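Side-chain contacts in L-lactate dehydrogenase (Trichomonas vaginalis, PDB 4UUL), which probably reduces pyruvate to lactate with NADH, as a lactate dehydrogenase that belongs by sequence to the malate dehydrogenase family: residues B[75-80]-B[112-117]; B[138-143]-B[149-154]; B[183-188]-B[321-326]; B[189-194]-B[310-315]. The protein carries 1 engineered substitution. All coordinates share one frame; numbering follows the deposited sequence. Where two conformers were deposited one is given.

Contact 1 (B[75-80]-B[112-117]); sequences AAFKDI and GEYLSK
Phe77 lies against Tyr114 and Leu115 where two helices of the NAD-binding Rossmann domain meet, the short helix 73-77 and the long helix 97-118. Its ring is addressed from two directions. Over one face stands Tyr114 CB, whose CH-pi contact is nearly central: CB is 3.8 Å from the Phe77 ring centroid and 12° off the ring normal. At the rim, close to the ring plane, Leu115 brings up a methyl, with its CD2 3.6 Å from Phe77 CD2. The Tyr114 ring itself forms neither a stack nor an edge-to-face pair with Phe77; the centroids are 5.6 Å apart and the planes inclined at 46°, with Tyr114 CD2 the ring atom next to Phe77 CE1. Beyond CB the tyrosine side chain leads away from the 75-80 segment, and most of the touching is done by its CB and by CD2 of the ring. In Phe77, CG is anti to the carbonyl carbon (chi1 -71°), which carries the ring across to helix 97-118 from the last turn of its own helix. The chain then turns back through a type II beta turn, Phe77 to Ile80, and Ile80 joins the same apolar layer beside Leu8 of strand 5-10, which Phe77 also touches. The two aliphatic side chains meet at about a right angle, Ile80 CD1 lying 4.1 Å from Leu115 CD2.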
loop_
_atom_site.group_PDB
_atom_site.type_symbol
_atom_site.label_atom_id
_atom_site.label_comp_id
_atom_site.label_asym_id
_atom_site.label_seq_id
_atom_site.Cartn_x
_atom_site.Cartn_y
_atom_site.Cartn_z
ATOM N N ALA B 75 -2.983 -18.098 -18.826
ATOM C CA ALA B 75 -3.570 -18.030 -17.503
ATOM C C ALA B 75 -3.616 -16.576 -16.999
ATOM O O ALA B 75 -4.506 -16.197 -16.238
ATOM C CB ALA B 75 -2.785 -18.896 -16.551
ATOM N N ALA B 76 -2.620 -15.777 -17.363
ATOM C CA ALA B 76 -2.518 -14.415 -16.893
ATOM C C ALA B 76 -3.520 -13.488 -17.578
ATOM O O ALA B 76 -4.042 -12.577 -16.950
ATOM C CB ALA B 76 -1.110 -13.918 -17.114
ATOM N N PHE B 77 -3.783 -13.717 -18.862
ATOM C CA PHE B 77 -4.579 -12.776 -19.656
ATOM C C PHE B 77 -6.036 -13.208 -19.856
ATOM O O PHE B 77 -6.851 -12.435 -20.317
ATOM C CB PHE B 77 -3.942 -12.499 -21.038
ATOM C CG PHE B 77 -2.663 -11.669 -20.981
ATOM C CD1 PHE B 77 -1.441 -12.275 -20.763
ATOM C CD2 PHE B 77 -2.687 -10.296 -21.128
ATOM C CE1 PHE B 77 -0.284 -11.547 -20.710
ATOM C CE2 PHE B 77 -1.511 -9.574 -21.078
ATOM C CZ PHE B 77 -0.333 -10.189 -20.861
ATOM N N LYS B 78 -6.360 -14.452 -19.527
ATOM C CA LYS B 78 -7.676 -15.016 -19.827
ATOM C C LYS B 78 -8.816 -14.255 -19.150
ATOM O O LYS B 78 -8.921 -14.202 -17.929
ATOM C CB LYS B 78 -7.741 -16.499 -19.490
ATOM C CG LYS B 78 -9.033 -17.128 -19.934
ATOM C CD LYS B 78 -8.989 -18.641 -19.748
ATOM C CE LYS B 78 -10.311 -19.297 -20.146
ATOM N NZ LYS B 78 -10.276 -20.796 -20.062
ATOM N N ASP B 79 -9.661 -13.665 -19.968
ATOM C CA ASP B 79 -10.904 -13.023 -19.561
ATOM C C ASP B 79 -10.680 -11.888 -18.565
ATOM O O ASP B 79 -11.579 -11.584 -17.757
ATOM C CB ASP B 79 -11.921 -14.046 -19.039
ATOM C CG ASP B 79 -12.320 -15.079 -20.095
ATOM O OD1 ASP B 79 -12.316 -14.744 -21.290
ATOM O OD2 ASP B 79 -12.653 -16.211 -19.731
ATOM N N ILE B 80 -9.553 -11.196 -18.670
ATOM C CA ILE B 80 -9.318 -10.055 -17.799
ATOM C C ILE B 80 -10.166 -8.842 -18.163
ATOM O O ILE B 80 -10.440 -8.604 -19.339
ATOM C CB ILE B 80 -7.823 -9.710 -17.662
ATOM C CG1 ILE B 80 -7.214 -9.319 -19.018
ATOM C CG2 ILE B 80 -7.090 -10.882 -16.998
ATOM C CD1 ILE B 80 -5.863 -8.692 -18.876
ATOM N N GLY B 112 0.597 -7.385 -26.669
ATOM C CA GLY B 112 -0.573 -7.004 -27.431
ATOM C C GLY B 112 -1.274 -8.224 -28.015
ATOM O O GLY B 112 -2.528 -8.332 -28.038
ATOM N N GLU B 113 -0.486 -9.179 -28.484
ATOM C CA GLU B 113 -1.040 -10.413 -29.048
ATOM C C GLU B 113 -1.752 -11.243 -27.974
ATOM O O GLU B 113 -2.857 -11.735 -28.203
ATOM C CB GLU B 113 0.075 -11.189 -29.698
ATOM C CG GLU B 113 0.557 -10.554 -31.023
ATOM C CD GLU B 113 1.889 -11.085 -31.472
ATOM O OE1 GLU B 113 2.456 -11.938 -30.771
ATOM O OE2 GLU B 113 2.380 -10.660 -32.536
ATOM N N TYR B 114 -1.184 -11.329 -26.767
ATOM C CA TYR B 114 -1.825 -12.080 -25.681
ATOM C C TYR B 114 -3.147 -11.390 -25.286
ATOM O O TYR B 114 -4.147 -12.044 -25.019
ATOM C CB TYR B 114 -0.929 -12.133 -24.474
ATOM C CG TYR B 114 0.400 -12.798 -24.645
ATOM C CD1 TYR B 114 0.566 -13.875 -25.506
ATOM C CD2 TYR B 114 1.504 -12.353 -23.920
ATOM C CE1 TYR B 114 1.798 -14.518 -25.642
ATOM C CE2 TYR B 114 2.730 -12.958 -24.065
ATOM C CZ TYR B 114 2.874 -14.042 -24.913
ATOM O OH TYR B 114 4.078 -14.671 -25.067
ATOM N N LEU B 115 -3.152 -10.062 -25.187
ATOM C CA LEU B 115 -4.365 -9.337 -24.868
ATOM C C LEU B 115 -5.481 -9.612 -25.871
ATOM O O LEU B 115 -6.618 -9.878 -25.521
ATOM C CB LEU B 115 -4.102 -7.839 -24.796
ATOM C CG LEU B 115 -3.282 -7.377 -23.595
ATOM C CD1 LEU B 115 -2.627 -6.009 -23.850
ATOM C CD2 LEU B 115 -4.228 -7.251 -22.376
ATOM N N SER B 116 -5.150 -9.476 -27.138
ATOM C CA SER B 116 -6.118 -9.688 -28.181
ATOM C C SER B 116 -6.681 -11.104 -28.124
ATOM O O SER B 116 -7.886 -11.321 -28.265
ATOM C CB SER B 116 -5.506 -9.419 -29.537
ATOM O OG SER B 116 -6.462 -9.652 -30.555
ATOM N N LYS B 117 -5.804 -12.080 -27.924
ATOM C CA LYS B 117 -6.208 -13.483 -27.947
ATOM C C LYS B 117 -7.116 -13.831 -26.770
ATOM O O LYS B 117 -8.076 -14.557 -26.938
ATOM C CB LYS B 117 -4.962 -14.367 -27.919
ATOM C CG LYS B 117 -5.147 -15.848 -28.151
ATOM C CD LYS B 117 -3.811 -16.469 -28.522
ATOM C CE LYS B 117 -3.934 -17.977 -28.732
ATOM N NZ LYS B 117 -4.892 -18.330 -29.824
#

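Contact 2 (B[138-143]-B[149-154]); sequences IAMLHA and ENFSSL
Met140, in the last turn of helix 132-141, and Phe151, which opens strand 151-153, form the closest backbone approach of the two segments, with CA atoms 6.8 Å apart. The helix ends at Leu141, and His142 and Ala143 follow in the loop; the other segment passes from a 3-10 turn at 149-150 into the strand. No hydrogen bond crosses between them, and the contact is made by the Phe151 ring lying on the helix end. Met140 covers one face: its CB is 3.8 Å from the Phe151 ring centroid, 15° off the normal, a CH-pi contact, while its CA sits over the same face nearer the rim. The contact joins the helix and second strand of the beta-alpha-beta unit 124-127, 132-141, 151-153, the helix packing on the outermost strand of the six-stranded parallel Rossmann sheet. A chi1 of 177° swings Met140 CG away from the backbone N and outward along the ring, 3.7 Å from Phe151 CD2. The sulfur makes an oblique Met-aromatic contact, SD lying 5.2 Å from the Phe151 centroid. Two alanine methyls approach obliquely at the far end of the ring, Ala143 CB 3.8 Å from Phe151 CZ and Ala139 CB 4.1 Å from Phe151 CE1. Behind them His142 ND1 returns to Ile138 O at 2.9 Å, sharing that carbonyl with His142 N, which comes from the opposite face of the carbonyl plane.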
loop_
_atom_site.group_PDB
_atom_site.type_symbol
_atom_site.label_atom_id
_atom_site.label_comp_id
_atom_site.label_asym_id
_atom_site.label_seq_id
_atom_site.Cartn_x
_atom_site.Cartn_y
_atom_site.Cartn_z
ATOM N N ILE B 138 2.893 0.145 -29.404
ATOM C CA ILE B 138 3.254 -1.152 -29.966
ATOM C C ILE B 138 2.238 -2.209 -29.537
ATOM O O ILE B 138 1.852 -3.056 -30.366
ATOM C CB ILE B 138 4.722 -1.495 -29.605
ATOM C CG1 ILE B 138 5.709 -0.514 -30.288
ATOM C CG2 ILE B 138 5.055 -2.919 -29.948
ATOM C CD1 ILE B 138 5.686 -0.519 -31.820
ATOM N N ALA B 139 1.895 -2.256 -28.250
ATOM C CA ALA B 139 0.924 -3.273 -27.830
ATOM C C ALA B 139 -0.378 -3.109 -28.578
ATOM O O ALA B 139 -0.929 -4.101 -29.106
ATOM C CB ALA B 139 0.686 -3.195 -26.355
ATOM N N MET B 140 -0.837 -1.868 -28.707
ATOM C CA MET B 140 -2.089 -1.608 -29.403
ATOM C C MET B 140 -2.015 -2.035 -30.871
ATOM O O MET B 140 -2.956 -2.655 -31.380
ATOM C CB MET B 140 -2.414 -0.129 -29.261
ATOM C CG MET B 140 -3.664 0.295 -30.009
ATOM S SD MET B 140 -4.029 2.058 -29.905
ATOM C CE MET B 140 -2.563 2.805 -30.532
ATOM N N LEU B 141 -0.931 -1.693 -31.556
ATOM C CA LEU B 141 -0.798 -2.082 -32.976
ATOM C C LEU B 141 -0.826 -3.570 -33.196
ATOM O O LEU B 141 -1.198 -4.034 -34.250
ATOM C CB LEU B 141 0.517 -1.532 -33.554
ATOM C CG LEU B 141 0.540 -0.003 -33.779
ATOM C CD1 LEU B 141 1.933 0.398 -34.195
ATOM C CD2 LEU B 141 -0.515 0.480 -34.811
ATOM N N HIS B 142 -0.415 -4.323 -32.178
ATOM C CA HIS B 142 -0.334 -5.768 -32.269
ATOM C C HIS B 142 -1.452 -6.496 -31.530
ATOM O O HIS B 142 -1.354 -7.680 -31.277
ATOM C CB HIS B 142 1.043 -6.229 -31.821
ATOM C CG HIS B 142 2.117 -5.770 -32.753
ATOM N ND1 HIS B 142 2.816 -4.597 -32.581
ATOM C CD2 HIS B 142 2.607 -6.340 -33.887
ATOM C CE1 HIS B 142 3.673 -4.443 -33.574
ATOM N NE2 HIS B 142 3.572 -5.481 -34.380
ATOM N N ALA B 143 -2.540 -5.777 -31.263
ATOM C CA ALA B 143 -3.693 -6.361 -30.593
ATOM C C ALA B 143 -4.894 -6.322 -31.550
ATOM O O ALA B 143 -5.746 -5.421 -31.526
ATOM C CB ALA B 143 -3.992 -5.586 -29.313
ATOM N N GLU B 149 -9.492 2.527 -27.671
ATOM C CA GLU B 149 -10.138 2.767 -26.397
ATOM C C GLU B 149 -9.702 1.790 -25.296
ATOM O O GLU B 149 -9.947 2.022 -24.119
ATOM C CB GLU B 149 -11.656 2.692 -26.621
ATOM C CG GLU B 149 -12.252 3.842 -27.463
ATOM C CD GLU B 149 -11.782 3.901 -28.941
ATOM O OE1 GLU B 149 -11.673 2.841 -29.624
ATOM O OE2 GLU B 149 -11.515 5.046 -29.389
ATOM N N ASN B 150 -9.082 0.681 -25.683
ATOM C CA ASN B 150 -8.611 -0.281 -24.711
ATOM C C ASN B 150 -7.260 0.055 -24.061
ATOM O O ASN B 150 -6.848 -0.671 -23.159
ATOM C CB ASN B 150 -8.493 -1.680 -25.331
ATOM C CG ASN B 150 -9.834 -2.263 -25.804
ATOM O OD1 ASN B 150 -10.128 -2.248 -26.990
ATOM N ND2 ASN B 150 -10.629 -2.766 -24.880
ATOM N N PHE B 151 -6.600 1.122 -24.512
ATOM C CA PHE B 151 -5.200 1.375 -24.123
ATOM C C PHE B 151 -4.963 2.769 -23.618
ATOM O O PHE B 151 -5.445 3.745 -24.183
ATOM C CB PHE B 151 -4.278 1.183 -25.347
ATOM C CG PHE B 151 -4.202 -0.252 -25.804
ATOM C CD1 PHE B 151 -3.284 -1.123 -25.255
ATOM C CD2 PHE B 151 -5.073 -0.738 -26.755
ATOM C CE1 PHE B 151 -3.243 -2.452 -25.635
ATOM C CE2 PHE B 151 -5.049 -2.096 -27.155
ATOM C CZ PHE B 151 -4.122 -2.938 -26.594
ATOM N N SER B 152 -4.115 2.871 -22.599
ATOM C CA SER B 152 -3.606 4.159 -22.160
ATOM C C SER B 152 -2.265 3.947 -21.452
ATOM O O SER B 152 -1.937 2.814 -21.121
ATOM C CB SER B 152 -4.617 4.904 -21.288
ATOM O OG SER B 152 -4.848 4.241 -20.081
ATOM N N SER B 153 -1.561 5.045 -21.219
ATOM C CA SER B 153 -0.298 5.017 -20.528
ATOM C C SER B 153 -0.286 6.022 -19.391
ATOM O O SER B 153 -1.077 6.961 -19.339
ATOM C CB SER B 153 0.875 5.259 -21.471
ATOM O OG SER B 153 0.904 6.565 -22.034
ATOM N N LEU B 154 0.550 5.751 -18.383
ATOM C CA LEU B 154 0.537 6.470 -17.130
ATOM C C LEU B 154 1.406 7.724 -17.127
ATOM O O LEU B 154 2.623 7.606 -17.083
ATOM C CB LEU B 154 1.012 5.524 -16.002
ATOM C CG LEU B 154 0.884 6.092 -14.607
ATOM C CD1 LEU B 154 -0.558 6.340 -14.239
ATOM C CD2 LEU B 154 1.505 5.192 -13.591
#

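Contact 3 (B[183-188]-B[321-326]); sequences WGNHGE and FHEKEI
Asn185 reaches across to Glu323 from the loop between strands 177-183 and 191-193, next to His186, the predicted proton acceptor of the active site. Its CB is directed at helix 307-337, and CG, anti to the backbone N (chi1 -160°), carries the amide toward the carboxylate. At the tip the two amide atoms diverge. ND2 donates a weak hydrogen bond to Glu323 OE2, 3.0 Å long with an N-H...O angle of 150°, and its stronger partner is Asp319 OD2, one turn earlier on the same helix. OD1 is joined to Glu323 indirectly: one water lies 2.8 Å from Asn185 OD1 and 2.8 Å from Glu323 OE1. The amide and carboxylate planes are 73° apart, so the two groups meet strongly twisted rather than flat against one another. Both carboxylate oxygens have further partners: Thr134 OG1 bonds to OE1, and Arg97 NH2 forms a salt bridge with OE2. Such nearby positive charge would probably help keep the buried carboxylate ionised. The site thus lies between helix 307-337, helix 97-118 through Arg97, and helix 132-141 through Asn133, with the sheet strand 177-183 leading into it.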
loop_
_atom_site.group_PDB
_atom_site.type_symbol
_atom_site.label_atom_id
_atom_site.label_comp_id
_atom_site.label_asym_id
_atom_site.label_seq_id
_atom_site.Cartn_x
_atom_site.Cartn_y
_atom_site.Cartn_z
ATOM N N TRP B 183 2.002 16.948 -20.800
ATOM C CA TRP B 183 1.633 16.599 -22.165
ATOM C C TRP B 183 2.735 15.760 -22.842
ATOM O O TRP B 183 3.926 15.964 -22.573
ATOM C CB TRP B 183 1.471 17.844 -23.055
ATOM C CG TRP B 183 0.564 18.950 -22.652
ATOM C CD1 TRP B 183 0.811 19.926 -21.735
ATOM C CD2 TRP B 183 -0.688 19.282 -23.263
ATOM N NE1 TRP B 183 -0.213 20.845 -21.733
ATOM C CE2 TRP B 183 -1.146 20.475 -22.669
ATOM C CE3 TRP B 183 -1.471 18.674 -24.257
ATOM C CZ2 TRP B 183 -2.333 21.082 -23.051
ATOM C CZ3 TRP B 183 -2.630 19.317 -24.671
ATOM C CH2 TRP B 183 -3.049 20.489 -24.056
ATOM N N GLY B 184 2.323 14.924 -23.782
ATOM C CA GLY B 184 3.265 14.341 -24.714
ATOM C C GLY B 184 3.865 13.052 -24.235
ATOM O O GLY B 184 3.177 12.158 -23.715
ATOM N N ASN B 185 5.164 12.944 -24.444
ATOM C CA ASN B 185 5.955 11.748 -24.104
ATOM C C ASN B 185 6.461 11.842 -22.678
ATOM O O ASN B 185 6.573 12.867 -22.120
ATOM C CB ASN B 185 7.153 11.651 -25.052
ATOM C CG ASN B 185 7.747 10.263 -25.139
ATOM O OD1 ASN B 185 7.220 9.312 -24.503
ATOM N ND2 ASN B 185 8.867 10.128 -25.866
ATOM N N HIS B 186 6.914 10.726 -22.161
ATOM C CA HIS B 186 7.988 10.713 -21.071
ATOM C C HIS B 186 9.334 11.010 -21.622
ATOM O O HIS B 186 9.494 11.178 -22.838
ATOM C CB HIS B 186 8.011 9.402 -20.372
ATOM C CG HIS B 186 6.964 9.388 -19.301
ATOM N ND1 HIS B 186 5.872 8.560 -19.329
ATOM C CD2 HIS B 186 6.806 10.165 -18.197
ATOM C CE1 HIS B 186 5.142 8.751 -18.243
ATOM N NE2 HIS B 186 5.636 9.787 -17.594
ATOM N N GLY B 187 10.326 11.072 -20.785
ATOM C CA GLY B 187 11.675 11.373 -21.191
ATOM C C GLY B 187 11.842 12.835 -21.273
ATOM O O GLY B 187 11.001 13.637 -20.783
ATOM N N GLU B 188 12.925 13.176 -21.941
ATOM C CA GLU B 188 13.390 14.515 -22.080
ATOM C C GLU B 188 12.359 15.423 -22.686
ATOM O O GLU B 188 12.403 16.588 -22.382
ATOM C CB GLU B 188 14.692 14.529 -22.904
ATOM C CG GLU B 188 15.884 13.878 -22.195
ATOM C CD GLU B 188 17.175 13.956 -22.990
ATOM O OE1 GLU B 188 17.164 14.520 -24.109
ATOM O OE2 GLU B 188 18.198 13.452 -22.489
ATOM N N PHE B 321 6.775 10.172 -32.666
ATOM C CA PHE B 321 6.745 9.514 -33.958
ATOM C C PHE B 321 8.098 8.846 -34.228
ATOM O O PHE B 321 8.180 7.776 -34.842
ATOM C CB PHE B 321 6.336 10.500 -35.086
ATOM C CG PHE B 321 4.842 10.635 -35.181
ATOM C CD1 PHE B 321 4.078 9.707 -35.881
ATOM C CD2 PHE B 321 4.190 11.642 -34.489
ATOM C CE1 PHE B 321 2.694 9.773 -35.936
ATOM C CE2 PHE B 321 2.798 11.709 -34.486
ATOM C CZ PHE B 321 2.060 10.802 -35.229
ATOM N N HIS B 322 9.170 9.494 -33.823
ATOM C CA HIS B 322 10.506 8.908 -33.966
ATOM C C HIS B 322 10.664 7.623 -33.138
ATOM O O HIS B 322 11.199 6.633 -33.633
ATOM C CB HIS B 322 11.548 9.932 -33.590
ATOM C CG HIS B 322 12.919 9.446 -33.815
ATOM N ND1 HIS B 322 13.339 8.962 -35.033
ATOM C CD2 HIS B 322 13.964 9.311 -32.974
ATOM C CE1 HIS B 322 14.583 8.547 -34.930
ATOM N NE2 HIS B 322 14.995 8.769 -33.700
ATOM N N GLU B 323 10.212 7.622 -31.899
ATOM C CA GLU B 323 10.314 6.418 -31.101
ATOM C C GLU B 323 9.537 5.257 -31.734
ATOM O O GLU B 323 9.966 4.102 -31.739
ATOM C CB GLU B 323 9.812 6.592 -29.675
ATOM C CG GLU B 323 10.610 7.562 -28.822
ATOM C CD GLU B 323 10.296 7.411 -27.339
ATOM O OE1 GLU B 323 9.423 6.582 -26.957
ATOM O OE2 GLU B 323 10.928 8.089 -26.537
ATOM N N LYS B 324 8.360 5.585 -32.258
ATOM C CA LYS B 324 7.540 4.603 -32.940
ATOM C C LYS B 324 8.307 4.005 -34.116
ATOM O O LYS B 324 8.285 2.804 -34.323
ATOM C CB LYS B 324 6.215 5.249 -33.390
ATOM C CG LYS B 324 5.311 4.315 -34.149
ATOM C CD LYS B 324 4.053 5.015 -34.597
ATOM C CE LYS B 324 3.143 4.158 -35.415
ATOM N NZ LYS B 324 1.984 4.918 -35.968
ATOM N N GLU B 325 8.910 4.869 -34.924
ATOM C CA GLU B 325 9.709 4.411 -36.027
ATOM C C GLU B 325 10.842 3.471 -35.579
ATOM O O GLU B 325 11.123 2.458 -36.212
ATOM C CB GLU B 325 10.291 5.624 -36.758
ATOM C CG GLU B 325 11.160 5.303 -37.986
ATOM C CD GLU B 325 11.749 6.615 -38.545
ATOM O OE1 GLU B 325 10.991 7.607 -38.672
ATOM O OE2 GLU B 325 12.964 6.670 -38.768
ATOM N N ILE B 326 11.507 3.814 -34.485
ATOM C CA ILE B 326 12.593 2.970 -33.995
ATOM C C ILE B 326 12.057 1.584 -33.638
ATOM O O ILE B 326 12.637 0.566 -33.978
ATOM C CB ILE B 326 13.269 3.607 -32.730
ATOM C CG1 ILE B 326 14.048 4.874 -33.114
ATOM C CG2 ILE B 326 14.171 2.575 -32.016
ATOM C CD1 ILE B 326 14.490 5.688 -31.930
HETATM O O HOH W 1 7.648 6.533 -24.832
#

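Contact 4 (B[189-194]-B[310-315]); sequences SMVADL and REKLDF
Apolar packing between Val191 and Lys312 starts the contact of strand 191-193, an outermost strand of the antiparallel sheet of the C-terminal domain, with helix 307-337. Both Val191 methyls press on Lys312 CB from one side, CG2 at 3.7 Å and CG1 at 3.8 Å from it; CG2 also rests 3.7 Å from the carbonyl oxygen of Lys312. One turn along the helix, Phe315 is met at its ring edge, near the ring plane, by Ser189 CB, 3.8 Å from Phe315 CD2. The hydroxyl of Ser189 serves a different purpose, bonding to Asp319 and Thr316 of the same helix. Water supplies the polar links between the segments. One molecule donates to both Ser189 O and Lys312 O, at 2.8 Å from each. A second donates to Met190 O and accepts from Lys312 NZ, 2.9 Å from that nitrogen; with bends at chi2 (-62°) and chi3 (-77°), the lysine chain places NZ beside this water. Within the helix, Arg310 forms a salt bridge with Asp314, NE and NH2 both meeting OD1 from the same face of the carboxylate. Direct contact is therefore mainly apolar side-chain packing, while backbone carbonyls and the lysine charge are bridged by ordered water rather than by direct bonds.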
loop_
_atom_site.group_PDB
_atom_site.type_symbol
_atom_site.label_atom_id
_atom_site.label_comp_id
_atom_site.label_asym_id
_atom_site.label_seq_id
_atom_site.Cartn_x
_atom_site.Cartn_y
_atom_site.Cartn_z
ATOM N N SER B 189 11.462 14.933 -23.553
ATOM C CA SER B 189 10.569 15.822 -24.241
ATOM C C SER B 189 9.254 16.116 -23.526
ATOM O O SER B 189 8.435 16.864 -24.010
ATOM C CB SER B 189 10.268 15.341 -25.670
ATOM O OG SER B 189 9.381 14.268 -25.665
ATOM N N MET B 190 8.996 15.487 -22.376
ATOM C CA MET B 190 7.748 15.679 -21.656
ATOM C C MET B 190 7.531 17.158 -21.401
ATOM O O MET B 190 8.453 17.907 -21.076
ATOM C CB MET B 190 7.834 15.004 -20.323
ATOM C CG MET B 190 6.553 14.824 -19.584
ATOM S SD MET B 190 6.740 13.944 -18.014
ATOM C CE MET B 190 7.794 15.052 -17.088
ATOM N N VAL B 191 6.272 17.581 -21.518
ATOM C CA VAL B 191 5.918 18.981 -21.338
ATOM C C VAL B 191 5.181 19.136 -19.992
ATOM O O VAL B 191 4.015 18.736 -19.870
ATOM C CB VAL B 191 5.019 19.482 -22.483
ATOM C CG1 VAL B 191 4.858 20.986 -22.298
ATOM C CG2 VAL B 191 5.608 19.153 -23.837
ATOM N N ALA B 192 5.850 19.707 -18.995
ATOM C CA ALA B 192 5.216 19.995 -17.695
ATOM C C ALA B 192 4.709 21.446 -17.816
ATOM O O ALA B 192 5.458 22.424 -17.652
ATOM C CB ALA B 192 6.226 19.809 -16.563
ATOM N N ASP B 193 3.450 21.564 -18.157
ATOM C CA ASP B 193 2.827 22.824 -18.526
ATOM C C ASP B 193 2.149 23.496 -17.340
ATOM O O ASP B 193 1.227 22.916 -16.721
ATOM C CB ASP B 193 1.786 22.519 -19.594
ATOM C CG ASP B 193 0.983 23.734 -20.063
ATOM O OD1 ASP B 193 1.471 24.870 -19.948
ATOM O OD2 ASP B 193 -0.138 23.502 -20.579
ATOM N N LEU B 194 2.629 24.676 -16.996
ATOM C CA LEU B 194 2.043 25.523 -15.989
ATOM C C LEU B 194 1.263 26.671 -16.565
ATOM O O LEU B 194 0.774 27.503 -15.792
ATOM C CB LEU B 194 3.128 26.056 -15.053
ATOM C CG LEU B 194 3.921 25.001 -14.286
ATOM C CD1 LEU B 194 4.916 25.648 -13.297
ATOM C CD2 LEU B 194 3.020 23.937 -13.594
ATOM N N ARG B 310 3.156 25.577 -27.937
ATOM C CA ARG B 310 3.060 25.020 -29.302
ATOM C C ARG B 310 4.369 24.333 -29.665
ATOM O O ARG B 310 4.392 23.222 -30.177
ATOM C CB ARG B 310 2.766 26.139 -30.305
ATOM C CG ARG B 310 2.604 25.696 -31.789
ATOM C CD ARG B 310 1.297 24.978 -31.980
ATOM N NE ARG B 310 1.432 23.547 -31.771
ATOM C CZ ARG B 310 0.416 22.733 -31.497
ATOM N NH1 ARG B 310 -0.816 23.207 -31.324
ATOM N NH2 ARG B 310 0.616 21.451 -31.355
ATOM N N GLU B 311 5.476 25.019 -29.423
ATOM C CA GLU B 311 6.779 24.495 -29.741
ATOM C C GLU B 311 7.054 23.224 -28.930
ATOM O O GLU B 311 7.544 22.231 -29.469
ATOM C CB GLU B 311 7.864 25.572 -29.538
ATOM C CG GLU B 311 9.278 25.126 -29.928
ATOM C CD GLU B 311 10.330 26.211 -29.756
ATOM O OE1 GLU B 311 9.958 27.399 -29.608
ATOM O OE2 GLU B 311 11.536 25.872 -29.783
ATOM N N LYS B 312 6.721 23.226 -27.651
ATOM C CA LYS B 312 6.963 22.058 -26.816
ATOM C C LYS B 312 6.133 20.852 -27.280
ATOM O O LYS B 312 6.624 19.744 -27.305
ATOM C CB LYS B 312 6.631 22.354 -25.347
ATOM C CG LYS B 312 7.507 23.333 -24.646
ATOM C CD LYS B 312 8.946 22.898 -24.560
ATOM C CE LYS B 312 9.125 21.861 -23.498
ATOM N NZ LYS B 312 10.567 21.434 -23.417
ATOM N N LEU B 313 4.870 21.098 -27.592
ATOM C CA LEU B 313 3.980 20.059 -28.096
ATOM C C LEU B 313 4.486 19.475 -29.408
ATOM O O LEU B 313 4.482 18.279 -29.616
ATOM C CB LEU B 313 2.529 20.564 -28.285
ATOM C CG LEU B 313 1.767 20.901 -27.014
ATOM C CD1 LEU B 313 0.407 21.477 -27.364
ATOM C CD2 LEU B 313 1.586 19.685 -26.129
ATOM N N ASP B 314 4.936 20.346 -30.302
ATOM C CA ASP B 314 5.447 19.900 -31.589
ATOM C C ASP B 314 6.695 19.054 -31.408
ATOM O O ASP B 314 6.891 18.049 -32.085
ATOM C CB ASP B 314 5.741 21.117 -32.463
ATOM C CG ASP B 314 4.489 21.882 -32.876
ATOM O OD1 ASP B 314 3.361 21.373 -32.740
ATOM O OD2 ASP B 314 4.681 23.048 -33.325
ATOM N N PHE B 315 7.565 19.455 -30.492
ATOM C CA PHE B 315 8.815 18.729 -30.296
ATOM C C PHE B 315 8.529 17.335 -29.719
ATOM O O PHE B 315 9.128 16.336 -30.119
ATOM C CB PHE B 315 9.720 19.508 -29.342
ATOM C CG PHE B 315 11.063 18.928 -29.147
ATOM C CD1 PHE B 315 12.102 19.250 -30.011
ATOM C CD2 PHE B 315 11.323 18.095 -28.090
ATOM C CE1 PHE B 315 13.371 18.736 -29.819
ATOM C CE2 PHE B 315 12.577 17.536 -27.896
ATOM C CZ PHE B 315 13.620 17.874 -28.760
HETATM O O HOH W 2 8.848 19.022 -25.714
HETATM O O HOH W 3 10.714 18.827 -22.234
#

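Overall arrangement
The four contacts follow one another from the NAD-binding domain into the C-terminal domain, except that contact 4 is nested in the loop closed by contact 3. Contacts 1 and 2, centres about 13 Å apart, touch where Leu115 reaches Phe151, so helices 97-118 and 132-141 and strand 151-153 share one packing region. Contacts 3 and 4, about 12 Å between centres, share helix 307-337 and are joined by Trp183, paired with Val191. Contacts 2 and 3, centres about 15 Å apart, meet where the two domains come together: Leu154, an NADH-binding residue, lies against His186, the predicted proton acceptor, consistent with an active site between the domains. Contacts 1 and 4 lie farthest apart, about 35 Å between centres.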